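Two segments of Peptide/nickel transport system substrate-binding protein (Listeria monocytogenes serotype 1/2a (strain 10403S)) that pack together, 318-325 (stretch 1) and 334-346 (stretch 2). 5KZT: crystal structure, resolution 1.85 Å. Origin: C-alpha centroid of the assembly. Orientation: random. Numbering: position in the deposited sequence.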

# COMPACT_ATOMS: atom_id res chain seq x y z
N ALA A 318 5.93 17.00 -0.36
CA ALA A 318 5.42 16.50 -1.62
C ALA A 318 4.51 17.57 -2.19
O ALA A 318 3.66 18.11 -1.47
N ASN A 319 4.70 17.88 -3.47
CA ASN A 319 3.80 18.73 -4.25
C ASN A 319 3.29 17.99 -5.49
O ASN A 319 2.90 18.60 -6.51
N ASN A 320 3.34 16.66 -5.40
CA ASN A 320 2.87 15.73 -6.40
C ASN A 320 2.34 14.48 -5.68
O ASN A 320 2.85 14.08 -4.62
N LEU A 321 1.35 13.85 -6.28
CA LEU A 321 0.90 12.54 -5.85
C LEU A 321 1.94 11.47 -6.16
O LEU A 321 2.24 10.61 -5.32
N VAL A 322 2.48 11.52 -7.38
CA VAL A 322 3.52 10.59 -7.81
C VAL A 322 4.83 11.03 -7.15
O VAL A 322 5.17 12.20 -7.19
N PRO A 323 5.53 10.10 -6.48
CA PRO A 323 6.75 10.47 -5.78
C PRO A 323 7.92 10.75 -6.73
O PRO A 323 7.98 10.17 -7.81
N GLU A 324 8.82 11.65 -6.32
CA GLU A 324 10.03 11.94 -7.10
C GLU A 324 10.93 10.72 -7.08
O GLU A 324 10.97 10.01 -6.10
N GLY A 325 11.65 10.50 -8.17
CA GLY A 325 12.67 9.47 -8.25
C GLY A 325 12.15 8.07 -8.51
O GLY A 325 12.90 7.11 -8.38
N GLU A 334 13.16 11.47 -18.37
CA GLU A 334 12.97 12.49 -17.33
C GLU A 334 11.90 12.07 -16.34
O GLU A 334 10.91 11.43 -16.69
N ASP A 335 12.11 12.45 -15.08
CA ASP A 335 11.19 12.15 -13.98
C ASP A 335 9.79 12.71 -14.23
O ASP A 335 9.65 13.90 -14.58
N TYR A 336 8.79 11.86 -14.05
CA TYR A 336 7.37 12.27 -14.09
C TYR A 336 7.12 13.58 -13.34
O TYR A 336 6.48 14.48 -13.88
N THR A 337 7.66 13.69 -12.12
CA THR A 337 7.43 14.89 -11.29
C THR A 337 8.01 16.19 -11.86
O THR A 337 7.41 17.25 -11.68
N LYS A 338 9.15 16.10 -12.54
CA LYS A 338 9.72 17.27 -13.24
C LYS A 338 8.81 17.72 -14.41
O LYS A 338 8.58 18.92 -14.61
N GLU A 339 8.29 16.76 -15.17
CA GLU A 339 7.36 17.06 -16.28
C GLU A 339 6.01 17.58 -15.78
O GLU A 339 5.43 18.44 -16.41
N SER A 340 5.52 17.04 -14.67
CA SER A 340 4.25 17.49 -14.09
C SER A 340 4.35 18.88 -13.45
O SER A 340 3.37 19.63 -13.44
N GLY A 341 5.53 19.19 -12.90
CA GLY A 341 5.72 20.37 -12.07
C GLY A 341 5.07 20.26 -10.71
O GLY A 341 4.42 19.24 -10.36
N LYS A 342 5.23 21.31 -9.92
CA LYS A 342 4.63 21.35 -8.59
C LYS A 342 3.16 21.73 -8.68
O LYS A 342 2.76 22.47 -9.56
N HIS A 343 2.36 21.20 -7.75
CA HIS A 343 0.96 21.54 -7.59
C HIS A 343 0.64 21.86 -6.14
O HIS A 343 1.24 21.28 -5.24
N LEU A 344 -0.32 22.77 -5.93
CA LEU A 344 -0.84 23.10 -4.59
C LEU A 344 0.26 23.33 -3.55
O LEU A 344 0.34 22.66 -2.51
N GLU A 345 1.12 24.29 -3.87
CA GLU A 345 2.20 24.69 -2.98
C GLU A 345 1.68 25.50 -1.80
O GLU A 345 0.78 26.33 -1.95
N TYR A 346 2.25 25.26 -0.63
CA TYR A 346 1.96 26.03 0.58
C TYR A 346 1.95 27.53 0.34
O TYR A 346 2.94 28.09 -0.13

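An irregular segment can be held against a short helix by using the helix ends, where main-chain groups lack their usual partners, and the contact between 318-325 and 334-346 is a compact example. At the N-terminal end, Asp335, its CB directed toward the other stretch and chi1 t, splits its carboxylate between two tasks. OD1 caps the helix by accepting from Thr337 N at 2.9 Å, while OD2 accepts from Gly325 N at 2.7 Å. One side chain thus ties the start of helix 336-340 to the end of the irregular partner segment.

Beyond the last turn, Gly341 leaves helical geometry with positive phi, and its carbonyl O receives a 2.8 Å hydrogen bond from Asn320 ND2. The CB of Asn320 points sideways, but its m rotamer brings the amide closer to the helix end. The neighbouring main chain adds a second tie, from His343 N to Asn319 O, at 2.9 Å. His343, also m, is itself steadied by a 2.9 Å bond from its NE2 to Ser340 OG, and its ring edge faces Asn320 ND2, with CD2 3.7 Å away.

Between these polar ends lie van der Waals contacts, of which one, Val322 with Tyr336, is purely apolar. Both residues are t and directed toward the opposing stretch, and they meet at 3.6 Å between CG2 of Val322 and CE1 of Tyr336, the methyl approaching the ring obliquely. Thr337, p and also directed toward its partner, packs its methyl CG2 3.2 Å from Val322 O and 3.9 Å from Asn320 CG; its hydroxyl OG1 lies 3.4 Å from Glu324 CG. Asn319, m and directed toward stretch 2, sets its CB 3.9 Å from Lys342 CB.

Water completes the polar network. Water 1 donates to both Asn320 OD1 and Thr337 O, each at 2.8 Å, so both ends of the Asn320 amide are engaged with stretch 2, one directly and one through solvent. Water 2 lies 2.7 Å from both Pro323 O and Asp335 OD1.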

# COMPACT_ATOMS: atom_id res chain seq x y z
CB ALA A 318 4.65 15.22 -1.39
CB ASN A 319 4.53 20.00 -4.64
CG ASN A 319 5.00 20.78 -3.43
OD1 ASN A 319 6.20 20.92 -3.19
ND2 ASN A 319 4.08 21.28 -2.66
CB ASN A 320 3.99 15.26 -7.32
CG ASN A 320 4.64 16.40 -8.07
OD1 ASN A 320 5.52 17.07 -7.53
ND2 ASN A 320 4.22 16.61 -9.31
CB LEU A 321 -0.42 12.18 -6.55
CG LEU A 321 -0.91 10.77 -6.32
CD1 LEU A 321 -1.07 10.48 -4.84
CD2 LEU A 321 -2.20 10.55 -7.10
CB VAL A 322 3.64 10.54 -9.34
CG1 VAL A 322 4.84 9.70 -9.77
CG2 VAL A 322 2.34 10.03 -9.97
CB PRO A 323 7.03 9.27 -4.88
CG PRO A 323 6.36 8.14 -5.57
CD PRO A 323 5.13 8.72 -6.17
CB GLU A 324 10.82 13.09 -6.51
CG GLU A 324 10.11 14.42 -6.49
CD GLU A 324 11.05 15.50 -6.02
OE1 GLU A 324 11.67 16.17 -6.88
OE2 GLU A 324 11.20 15.62 -4.78
CB GLU A 334 12.62 13.85 -17.94
CG GLU A 334 13.73 14.48 -18.75
CD GLU A 334 14.91 14.97 -17.92
OE1 GLU A 334 14.90 14.91 -16.68
OE2 GLU A 334 15.87 15.42 -18.54
CB ASP A 335 11.72 12.76 -12.67
CG ASP A 335 11.09 12.15 -11.44
OD1 ASP A 335 9.86 11.93 -11.39
OD2 ASP A 335 11.86 11.89 -10.48
CB TYR A 336 6.49 11.19 -13.46
CG TYR A 336 5.01 11.49 -13.44
CD1 TYR A 336 4.44 12.26 -12.42
CD2 TYR A 336 4.15 10.99 -14.43
CE1 TYR A 336 3.09 12.54 -12.39
CE2 TYR A 336 2.79 11.25 -14.40
CZ TYR A 336 2.26 12.02 -13.38
OH TYR A 336 0.90 12.31 -13.34
CB THR A 337 7.94 14.74 -9.84
OG1 THR A 337 9.34 14.45 -9.83
CG2 THR A 337 7.22 13.68 -9.14
CB LYS A 338 11.16 16.94 -13.70
CG LYS A 338 11.90 18.03 -14.46
CD LYS A 338 13.17 17.51 -15.13
CE LYS A 338 13.93 18.62 -15.87
NZ LYS A 338 13.12 19.23 -16.96
CB GLU A 339 7.15 15.83 -17.18
CG GLU A 339 8.45 15.33 -17.79
CD GLU A 339 8.26 14.17 -18.74
OE1 GLU A 339 7.29 13.40 -18.60
OE2 GLU A 339 9.11 14.04 -19.63
CB SER A 340 3.78 16.50 -13.03
OG SER A 340 2.41 16.71 -12.73
CB LYS A 342 5.39 22.32 -7.68
CG LYS A 342 6.80 21.87 -7.38
CD LYS A 342 7.53 22.93 -6.57
CE LYS A 342 8.90 22.48 -6.08
NZ LYS A 342 9.77 21.98 -7.19
CB HIS A 343 0.10 20.36 -8.03
CG HIS A 343 0.46 19.84 -9.38
ND1 HIS A 343 -0.13 20.30 -10.53
CD2 HIS A 343 1.38 18.92 -9.76
CE1 HIS A 343 0.40 19.68 -11.57
NE2 HIS A 343 1.33 18.84 -11.13
CB LEU A 344 -1.81 22.01 -4.10
CG LEU A 344 -2.99 21.67 -5.03
CD1 LEU A 344 -3.69 20.41 -4.51
CD2 LEU A 344 -3.96 22.81 -5.18
CB GLU A 345 3.26 25.50 -3.74
CG GLU A 345 3.98 24.66 -4.79
CD GLU A 345 5.06 25.44 -5.53
OE1 GLU A 345 6.14 25.66 -4.96
OE2 GLU A 345 4.83 25.81 -6.70
CB TYR A 346 2.98 25.70 1.65
CG TYR A 346 2.94 26.58 2.89
CD1 TYR A 346 1.82 26.59 3.72
CD2 TYR A 346 4.03 27.37 3.24
CE1 TYR A 346 1.78 27.38 4.86
CE2 TYR A 346 4.00 28.15 4.38
CZ TYR A 346 2.89 28.15 5.18
OH TYR A 346 2.89 28.93 6.31
O HOH W 1 7.36 18.49 -9.16
O HOH W 2 8.87 9.62 -10.32